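Long-range contacts in glycerate kinase, putative (Thermotoga maritima, PDB 2B8N), which catalyses the ATP- and magnesium-dependent phosphorylation of D-glycerate to 2-phosphoglycerate, a step in the degradation of serine: residues L47-V52 and N126-F131; P368-G373 and D399-L404; A295-A300 and A346-G351. One frame throughout, in Å; residues are numbered along the deposited sequence.

Contact 1 of 3, residues L47-V52 and N126-F131; sequences LNLDRV and NDTVLF
Arg-51 meets the start of strand 128-133 with its backbone and the two residues before it with its side chain. Its carbonyl O accepts Thr-128 N at 3.2 Å, a nearly straight bond (164°) whose donor stands above the carbonyl plane. With CG anti to the carbonyl carbon and the chain bent at chi3 (128°), the side chain crosses Asn-126 obliquely. The guanidinium has Asn-126 ND2 over one face, toward its rim, and the Asp-127 carboxylate at its edge. NH1 forms a salt bridge with Asp-127 OD1 at 2.6 Å, though the hydrogen bond within it is weak; OD2 is held by Asn-124 N. One water donates to Asp-50 O and Asn-126 O and accepts from Thr-128 OG1. Deeper in, Val-52 CG1, anti to the backbone N, meets Leu-130 CB at 3.4 Å, while Leu-49 and Leu-130 cross at about a right angle, CD1 to CD1 4.1 Å. Val-52 and Thr-128 form a parallel bridge, joining neighbouring strands 52-57 and 128-133 of the six-stranded parallel sheet; strands 76-84 and 193-199 flank this pair, and helices 44-47 and 61-72 pack on Leu-130.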
loop_
_atom_site.group_PDB
_atom_site.type_symbol
_atom_site.label_atom_id
_atom_site.label_comp_id
_atom_site.label_asym_id
_atom_site.label_seq_id
_atom_site.Cartn_x
_atom_site.Cartn_y
_atom_site.Cartn_z
ATOM N N LEU A 47 -6.908 -11.016 -19.981
ATOM C CA LEU A 47 -5.623 -11.699 -20.200
ATOM C C LEU A 47 -5.726 -13.145 -20.763
ATOM O O LEU A 47 -4.729 -13.680 -21.221
ATOM C CB LEU A 47 -4.777 -11.636 -18.913
ATOM C CG LEU A 47 -4.626 -10.227 -18.296
ATOM C CD1 LEU A 47 -3.803 -10.261 -17.039
ATOM C CD2 LEU A 47 -4.008 -9.230 -19.260
ATOM N N ASN A 48 -6.917 -13.749 -20.746
ATOM C CA ASN A 48 -7.155 -15.086 -21.308
ATOM C C ASN A 48 -6.150 -16.168 -20.842
ATOM O O ASN A 48 -5.445 -16.799 -21.650
ATOM C CB ASN A 48 -7.215 -15.018 -22.830
ATOM C CG ASN A 48 -8.423 -14.256 -23.332
ATOM O OD1 ASN A 48 -9.353 -13.957 -22.582
ATOM N ND2 ASN A 48 -8.418 -13.943 -24.613
ATOM N N LEU A 49 -6.103 -16.392 -19.537
ATOM C CA LEU A 49 -5.131 -17.299 -18.982
ATOM C C LEU A 49 -5.643 -18.744 -18.994
ATOM O O LEU A 49 -6.846 -18.991 -18.917
ATOM C CB LEU A 49 -4.730 -16.861 -17.572
ATOM C CG LEU A 49 -4.069 -15.482 -17.453
ATOM C CD1 LEU A 49 -3.486 -15.282 -16.044
ATOM C CD2 LEU A 49 -3.004 -15.265 -18.534
ATOM N N ASP A 50 -4.699 -19.679 -19.125
ATOM C CA ASP A 50 -4.975 -21.108 -19.160
ATOM C C ASP A 50 -3.892 -21.884 -18.425
ATOM O O ASP A 50 -2.753 -21.386 -18.280
ATOM C CB ASP A 50 -5.014 -21.570 -20.614
ATOM C CG ASP A 50 -6.267 -21.129 -21.328
ATOM O OD1 ASP A 50 -7.370 -21.488 -20.850
ATOM O OD2 ASP A 50 -6.162 -20.442 -22.374
ATOM N N ARG A 51 -4.232 -23.100 -17.980
ATOM C CA ARG A 51 -3.264 -23.988 -17.314
ATOM C C ARG A 51 -2.596 -23.292 -16.123
ATOM O O ARG A 51 -1.368 -23.264 -16.039
ATOM C CB ARG A 51 -2.166 -24.404 -18.299
ATOM C CG ARG A 51 -2.624 -25.147 -19.509
ATOM C CD ARG A 51 -1.432 -25.559 -20.338
ATOM N NE ARG A 51 -1.510 -26.984 -20.624
ATOM C CZ ARG A 51 -0.755 -27.939 -20.077
ATOM N NH1 ARG A 51 0.188 -27.657 -19.195
ATOM N NH2 ARG A 51 -0.960 -29.201 -20.431
ATOM N N VAL A 52 -3.421 -22.744 -15.226
ATOM C CA VAL A 52 -2.992 -21.782 -14.211
ATOM C C VAL A 52 -2.706 -22.473 -12.864
ATOM O O VAL A 52 -3.485 -23.311 -12.399
ATOM C CB VAL A 52 -4.074 -20.608 -14.046
ATOM C CG1 VAL A 52 -3.689 -19.617 -12.978
ATOM C CG2 VAL A 52 -4.326 -19.868 -15.377
ATOM N N ASN A 126 4.269 -24.412 -21.229
ATOM C CA ASN A 126 2.849 -24.279 -21.525
ATOM C C ASN A 126 2.048 -23.832 -20.293
ATOM O O ASN A 126 0.877 -23.473 -20.414
ATOM C CB ASN A 126 2.333 -25.626 -22.066
ATOM C CG ASN A 126 1.427 -25.477 -23.259
ATOM O OD1 ASN A 126 1.511 -24.485 -23.977
ATOM N ND2 ASN A 126 0.557 -26.484 -23.495
ATOM N N ASP A 127 2.690 -23.811 -19.122
ATOM C CA ASP A 127 2.009 -23.480 -17.882
ATOM C C ASP A 127 2.155 -22.030 -17.547
ATOM O O ASP A 127 3.042 -21.369 -18.073
ATOM C CB ASP A 127 2.561 -24.341 -16.769
ATOM C CG ASP A 127 2.219 -25.790 -16.966
ATOM O OD1 ASP A 127 1.039 -26.072 -17.262
ATOM O OD2 ASP A 127 3.112 -26.642 -16.828
ATOM N N THR A 128 1.260 -21.528 -16.703
ATOM C CA THR A 128 1.284 -20.133 -16.278
ATOM C C THR A 128 1.021 -20.036 -14.763
ATOM O O THR A 128 0.079 -20.653 -14.244
ATOM C CB THR A 128 0.227 -19.307 -17.077
ATOM O OG1 THR A 128 0.583 -19.277 -18.469
ATOM C CG2 THR A 128 0.114 -17.870 -16.575
ATOM N N VAL A 129 1.886 -19.293 -14.058
ATOM C CA VAL A 129 1.652 -18.954 -12.661
ATOM C C VAL A 129 0.953 -17.590 -12.611
ATOM O O VAL A 129 1.430 -16.593 -13.204
ATOM C CB VAL A 129 2.938 -18.974 -11.812
ATOM C CG1 VAL A 129 2.648 -18.469 -10.441
ATOM C CG2 VAL A 129 3.482 -20.404 -11.722
ATOM N N LEU A 130 -0.209 -17.579 -11.955
ATOM C CA LEU A 130 -0.968 -16.366 -11.724
ATOM C C LEU A 130 -0.587 -15.837 -10.344
ATOM O O LEU A 130 -1.049 -16.359 -9.324
ATOM C CB LEU A 130 -2.474 -16.674 -11.825
ATOM C CG LEU A 130 -3.392 -15.537 -11.363
ATOM C CD1 LEU A 130 -3.084 -14.237 -12.151
ATOM C CD2 LEU A 130 -4.891 -15.938 -11.437
ATOM N N PHE A 131 0.280 -14.824 -10.327
ATOM C CA PHE A 131 0.874 -14.324 -9.093
ATOM C C PHE A 131 0.105 -13.119 -8.587
ATOM O O PHE A 131 0.248 -12.023 -9.109
ATOM C CB PHE A 131 2.343 -14.001 -9.345
ATOM C CG PHE A 131 3.150 -13.755 -8.090
ATOM C CD1 PHE A 131 2.944 -14.503 -6.936
ATOM C CD2 PHE A 131 4.140 -12.789 -8.083
ATOM C CE1 PHE A 131 3.702 -14.271 -5.786
ATOM C CE2 PHE A 131 4.905 -12.554 -6.943
ATOM C CZ PHE A 131 4.682 -13.293 -5.792
HETATM O O HOH W 1 -0.590 -21.471 -19.832
#

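Contact 2 of 3, residues P368-G373 and D399-L404; sequences PTDAAG and DSYNAL
Tyr-401, in the first turn of helix 400-406, supplies most of what this helix offers to the loop leading into strand 373-377. Its CG is anti to the backbone N (chi1 -177°), which sends the ring out from the helix; the CA atoms of Thr-369 and Tyr-401 are 8.0 Å apart, a distance the ring spans. The close packing lies along one side of the ring. Thr-369 CG2 comes within 3.6 Å of Tyr-401 CD2, the two side chains sliding past each other in opposite directions, and Ala-371 CB adds a contact of 4.1 Å to Tyr-401 CE2. Thr-369 is set by its hydroxyl, which takes the crowded position between backbone N and carbonyl carbon (chi1 71°) and hydrogen-bonds to Asp-366 O and Gln-339 NE2; it also receives a weak bond from Ala-371 N. Toward the strand the packing thins: Leu-404 CD1 is 4.5 Å from Gly-373 O, where Ala-372 and Gly-373 form a classic beta bulge opposite Leu-411. The solvent side is polar. There the exposed Asp-370, its CG also in the crowded position, brings its carboxylate to the ring edge at about a right angle to the tyrosine chain. Asp-370 OD1 accepts Tyr-401 OH at 2.9 Å through its syn lone pair, with carboxylate and ring planes 29° apart. A carboxylate accepting in this way is probably ionised, and its charge would polarise the phenol O-H, so a hydrogen bond at the more exposed side accompanies the apolar packing.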
loop_
_atom_site.group_PDB
_atom_site.type_symbol
_atom_site.label_atom_id
_atom_site.label_comp_id
_atom_site.label_asym_id
_atom_site.label_seq_id
_atom_site.Cartn_x
_atom_site.Cartn_y
_atom_site.Cartn_z
ATOM N N PRO A 368 -2.551 4.282 14.473
ATOM C CA PRO A 368 -3.107 3.178 15.238
ATOM C C PRO A 368 -4.512 3.529 15.731
ATOM O O PRO A 368 -4.717 3.667 16.935
ATOM C CB PRO A 368 -2.124 3.043 16.406
ATOM C CG PRO A 368 -1.696 4.414 16.675
ATOM C CD PRO A 368 -1.735 5.161 15.326
ATOM N N THR A 369 -5.465 3.685 14.809
ATOM C CA THR A 369 -6.836 4.068 15.164
ATOM C C THR A 369 -7.861 3.378 14.280
ATOM O O THR A 369 -7.528 2.799 13.250
ATOM C CB THR A 369 -7.071 5.611 15.036
ATOM O OG1 THR A 369 -7.082 5.987 13.656
ATOM C CG2 THR A 369 -6.015 6.390 15.764
ATOM N N ASP A 370 -9.116 3.488 14.686
ATOM C CA ASP A 370 -10.240 2.884 13.970
ATOM C C ASP A 370 -10.782 3.804 12.881
ATOM O O ASP A 370 -11.726 3.439 12.175
ATOM C CB ASP A 370 -11.358 2.467 14.962
ATOM C CG ASP A 370 -11.899 3.639 15.854
ATOM O OD1 ASP A 370 -11.471 4.815 15.738
ATOM O OD2 ASP A 370 -12.787 3.364 16.704
ATOM N N ALA A 371 -10.189 4.991 12.757
ATOM C CA ALA A 371 -10.630 5.979 11.777
ATOM C C ALA A 371 -9.707 5.961 10.553
ATOM O O ALA A 371 -8.538 5.596 10.657
ATOM C CB ALA A 371 -10.669 7.363 12.418
ATOM N N ALA A 372 -10.259 6.343 9.404
ATOM C CA ALA A 372 -9.553 6.331 8.135
ATOM C C ALA A 372 -8.945 7.660 7.883
ATOM O O ALA A 372 -7.999 7.747 7.117
ATOM C CB ALA A 372 -10.523 5.994 6.995
ATOM N N GLY A 373 -9.515 8.700 8.492
ATOM C CA GLY A 373 -9.016 10.080 8.335
ATOM C C GLY A 373 -9.985 11.135 8.871
ATOM O O GLY A 373 -10.703 10.920 9.832
ATOM N N ASP A 399 -2.145 14.756 18.530
ATOM C CA ASP A 399 -3.397 14.228 19.069
ATOM C C ASP A 399 -4.562 14.631 18.155
ATOM O O ASP A 399 -5.617 15.060 18.615
ATOM C CB ASP A 399 -3.592 14.792 20.486
ATOM C CG ASP A 399 -4.552 13.974 21.340
ATOM O OD1 ASP A 399 -4.637 12.734 21.187
ATOM O OD2 ASP A 399 -5.217 14.594 22.191
ATOM N N SER A 400 -4.348 14.511 16.852
ATOM C CA SER A 400 -5.373 14.816 15.838
ATOM C C SER A 400 -6.679 14.009 16.029
ATOM O O SER A 400 -7.759 14.560 15.963
ATOM C CB SER A 400 -4.773 14.598 14.421
ATOM O OG SER A 400 -3.811 13.520 14.385
ATOM N N TYR A 401 -6.574 12.715 16.304
ATOM C CA TYR A 401 -7.773 11.871 16.491
ATOM C C TYR A 401 -8.790 12.522 17.400
ATOM O O TYR A 401 -9.966 12.638 17.036
ATOM C CB TYR A 401 -7.410 10.494 17.066
ATOM C CG TYR A 401 -8.570 9.542 17.232
ATOM C CD1 TYR A 401 -9.384 9.590 18.356
ATOM C CD2 TYR A 401 -8.841 8.571 16.283
ATOM C CE1 TYR A 401 -10.451 8.698 18.526
ATOM C CE2 TYR A 401 -9.906 7.680 16.442
ATOM C CZ TYR A 401 -10.707 7.752 17.566
ATOM O OH TYR A 401 -11.753 6.881 17.736
ATOM N N ASN A 402 -8.325 12.922 18.588
ATOM C CA ASN A 402 -9.185 13.481 19.647
ATOM C C ASN A 402 -9.796 14.823 19.274
ATOM O O ASN A 402 -10.937 15.083 19.608
ATOM C CB ASN A 402 -8.415 13.632 20.974
ATOM C CG ASN A 402 -8.241 12.309 21.716
ATOM O OD1 ASN A 402 -8.944 11.347 21.464
ATOM N ND2 ASN A 402 -7.307 12.275 22.643
ATOM N N ALA A 403 -9.040 15.664 18.578
ATOM C CA ALA A 403 -9.555 16.945 18.119
ATOM C C ALA A 403 -10.704 16.751 17.146
ATOM O O ALA A 403 -11.709 17.465 17.225
ATOM C CB ALA A 403 -8.458 17.743 17.463
ATOM N N LEU A 404 -10.559 15.776 16.248
ATOM C CA LEU A 404 -11.584 15.466 15.250
ATOM C C LEU A 404 -12.814 14.766 15.858
ATOM O O LEU A 404 -13.936 15.070 15.461
ATOM C CB LEU A 404 -10.983 14.641 14.102
ATOM C CG LEU A 404 -9.798 15.244 13.316
ATOM C CD1 LEU A 404 -9.126 14.182 12.464
ATOM C CD2 LEU A 404 -10.221 16.428 12.426
#

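Contact 3 of 3, residues A295-A300 and A346-G351; sequences AGRFIA and AIALEG
Residues 295-300 form a regular turn and a half inside helix 292-309, with Ala-300 N bonded to Gly-296 O at 2.9 Å, whereas 346-351 holds the last turn of helix 337-348. Leu-349 is the first residue to leave helical angles there, and the backbone loosens into weak bonds such as Leu-349 N to Ala-346 O. The backbones come nearest at Arg-297 and Ala-348, 6.0 Å between CA atoms. Small side chains suit this approach where Ala-300 and Ala-348 meet: their methyl groups point at each other's segment and touch CB to CB at 3.4 Å. Leu-349, CG anti to the carbonyl carbon, swings its CD2 to 3.8 Å from Ala-300 CB and covers one flank of the alanine pair. Arg-297 covers another. Bent at chi3 (83°), it lays a face of its guanidinium over Ala-348 CB, toward the rim, and sets its edge against Ile-347, NH1 to CG2 3.7 Å. Ile-347 also touches helix 391-396, and Glu-350 forms salt bridges with Lys-382 and Lys-385. This is packing, through a pair of alanines, of two helices that connect strands of an alpha/beta fold: helix 292-309 is the crossover between the adjacent parallel strands 280-285 and 317-323, and helix 337-348 links strand 317-323 to strand 355-361.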
loop_
_atom_site.group_PDB
_atom_site.type_symbol
_atom_site.label_atom_id
_atom_site.label_comp_id
_atom_site.label_asym_id
_atom_site.label_seq_id
_atom_site.Cartn_x
_atom_site.Cartn_y
_atom_site.Cartn_z
ATOM N N ALA A 295 1.158 19.723 4.245
ATOM C CA ALA A 295 0.285 19.386 3.120
ATOM C C ALA A 295 -1.178 19.870 3.315
ATOM O O ALA A 295 -1.864 20.201 2.339
ATOM C CB ALA A 295 0.310 17.879 2.890
ATOM N N GLY A 296 -1.671 19.880 4.555
ATOM C CA GLY A 296 -3.043 20.329 4.826
ATOM C C GLY A 296 -3.178 21.815 4.531
ATOM O O GLY A 296 -4.174 22.255 3.980
ATOM N N ARG A 297 -2.153 22.586 4.894
ATOM C CA ARG A 297 -2.109 24.024 4.629
ATOM C C ARG A 297 -1.959 24.365 3.151
ATOM O O ARG A 297 -2.554 25.328 2.676
ATOM C CB ARG A 297 -0.969 24.678 5.407
ATOM C CG ARG A 297 -1.197 24.701 6.896
ATOM C CD ARG A 297 -0.396 25.792 7.599
ATOM N NE ARG A 297 -1.077 27.091 7.542
ATOM C CZ ARG A 297 -2.161 27.433 8.255
ATOM N NH1 ARG A 297 -2.753 26.572 9.087
ATOM N NH2 ARG A 297 -2.685 28.643 8.109
ATOM N N PHE A 298 -1.154 23.587 2.437
ATOM C CA PHE A 298 -0.947 23.808 1.003
ATOM C C PHE A 298 -2.271 23.600 0.277
ATOM O O PHE A 298 -2.715 24.440 -0.511
ATOM C CB PHE A 298 0.127 22.859 0.439
ATOM C CG PHE A 298 0.800 23.368 -0.820
ATOM C CD1 PHE A 298 0.072 23.627 -1.968
ATOM C CD2 PHE A 298 2.172 23.561 -0.862
ATOM C CE1 PHE A 298 0.703 24.095 -3.121
ATOM C CE2 PHE A 298 2.806 24.008 -2.040
ATOM C CZ PHE A 298 2.072 24.276 -3.154
ATOM N N ILE A 299 -2.923 22.483 0.580
ATOM C CA ILE A 299 -4.203 22.148 -0.026
ATOM C C ILE A 299 -5.254 23.209 0.343
ATOM O O ILE A 299 -5.980 23.701 -0.512
ATOM C CB ILE A 299 -4.617 20.765 0.417
ATOM C CG1 ILE A 299 -3.648 19.720 -0.173
ATOM C CG2 ILE A 299 -6.091 20.493 0.050
ATOM C CD1 ILE A 299 -3.737 18.381 0.520
ATOM N N ALA A 300 -5.313 23.577 1.616
ATOM C CA ALA A 300 -6.134 24.711 2.043
ATOM C C ALA A 300 -5.873 25.968 1.188
ATOM O O ALA A 300 -6.814 26.622 0.771
ATOM C CB ALA A 300 -5.902 24.996 3.498
ATOM N N ALA A 346 -8.379 22.327 8.581
ATOM C CA ALA A 346 -9.526 22.980 9.224
ATOM C C ALA A 346 -9.137 24.310 9.881
ATOM O O ALA A 346 -9.918 25.267 9.880
ATOM C CB ALA A 346 -10.140 22.084 10.228
ATOM N N ILE A 347 -7.931 24.348 10.447
ATOM C CA ILE A 347 -7.347 25.566 10.992
ATOM C C ILE A 347 -7.184 26.621 9.891
ATOM O O ILE A 347 -7.648 27.737 10.024
ATOM C CB ILE A 347 -5.990 25.246 11.659
ATOM C CG1 ILE A 347 -6.234 24.455 12.957
ATOM C CG2 ILE A 347 -5.191 26.529 11.933
ATOM C CD1 ILE A 347 -5.020 23.696 13.480
ATOM N N ALA A 348 -6.525 26.242 8.803
ATOM C CA ALA A 348 -6.344 27.100 7.621
ATOM C C ALA A 348 -7.649 27.575 6.938
ATOM O O ALA A 348 -7.645 28.603 6.273
ATOM C CB ALA A 348 -5.477 26.372 6.591
ATOM N N LEU A 349 -8.741 26.814 7.061
ATOM C CA LEU A 349 -10.012 27.154 6.406
ATOM C C LEU A 349 -11.028 27.739 7.349
ATOM O O LEU A 349 -12.181 27.854 6.967
ATOM C CB LEU A 349 -10.662 25.927 5.777
ATOM C CG LEU A 349 -9.830 25.116 4.807
ATOM C CD1 LEU A 349 -10.538 23.782 4.527
ATOM C CD2 LEU A 349 -9.587 25.917 3.537
ATOM N N GLU A 350 -10.646 28.087 8.576
ATOM C CA GLU A 350 -11.624 28.623 9.521
ATOM C C GLU A 350 -12.362 29.801 8.893
ATOM O O GLU A 350 -11.744 30.701 8.318
ATOM C CB GLU A 350 -10.972 29.062 10.841
ATOM C CG GLU A 350 -11.983 29.658 11.821
ATOM C CD GLU A 350 -11.447 29.865 13.221
ATOM O OE1 GLU A 350 -10.309 29.440 13.515
ATOM O OE2 GLU A 350 -12.180 30.444 14.049
ATOM N N GLY A 351 -13.687 29.785 8.995
ATOM C CA GLY A 351 -14.509 30.926 8.615
ATOM C C GLY A 351 -14.844 31.048 7.149
ATOM O O GLY A 351 -15.397 32.037 6.718
#

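How the contacts relate
From the N terminus the three contacts follow one another in series; none nests in or crosses another. Contact 1 closes a loop of 73 intervening residues and joins neighbouring strands of the parallel sheet. Contact 3 opens next, closing 45 residues by packing two helices that connect strands of the mixed sheet. Contact 2 comes last, spanning 25 residues and fixing helix 400-406 to the edge region of that sheet. Contacts 2 and 3 have centres about 17 Å apart and share surroundings: helix 337-348 supplies one side of contact 3 and touches contact 2, while helix 391-396 touches both. Contact 1 lies on the opposite side of the chain's centre, its centre about 43 Å from that of contact 2.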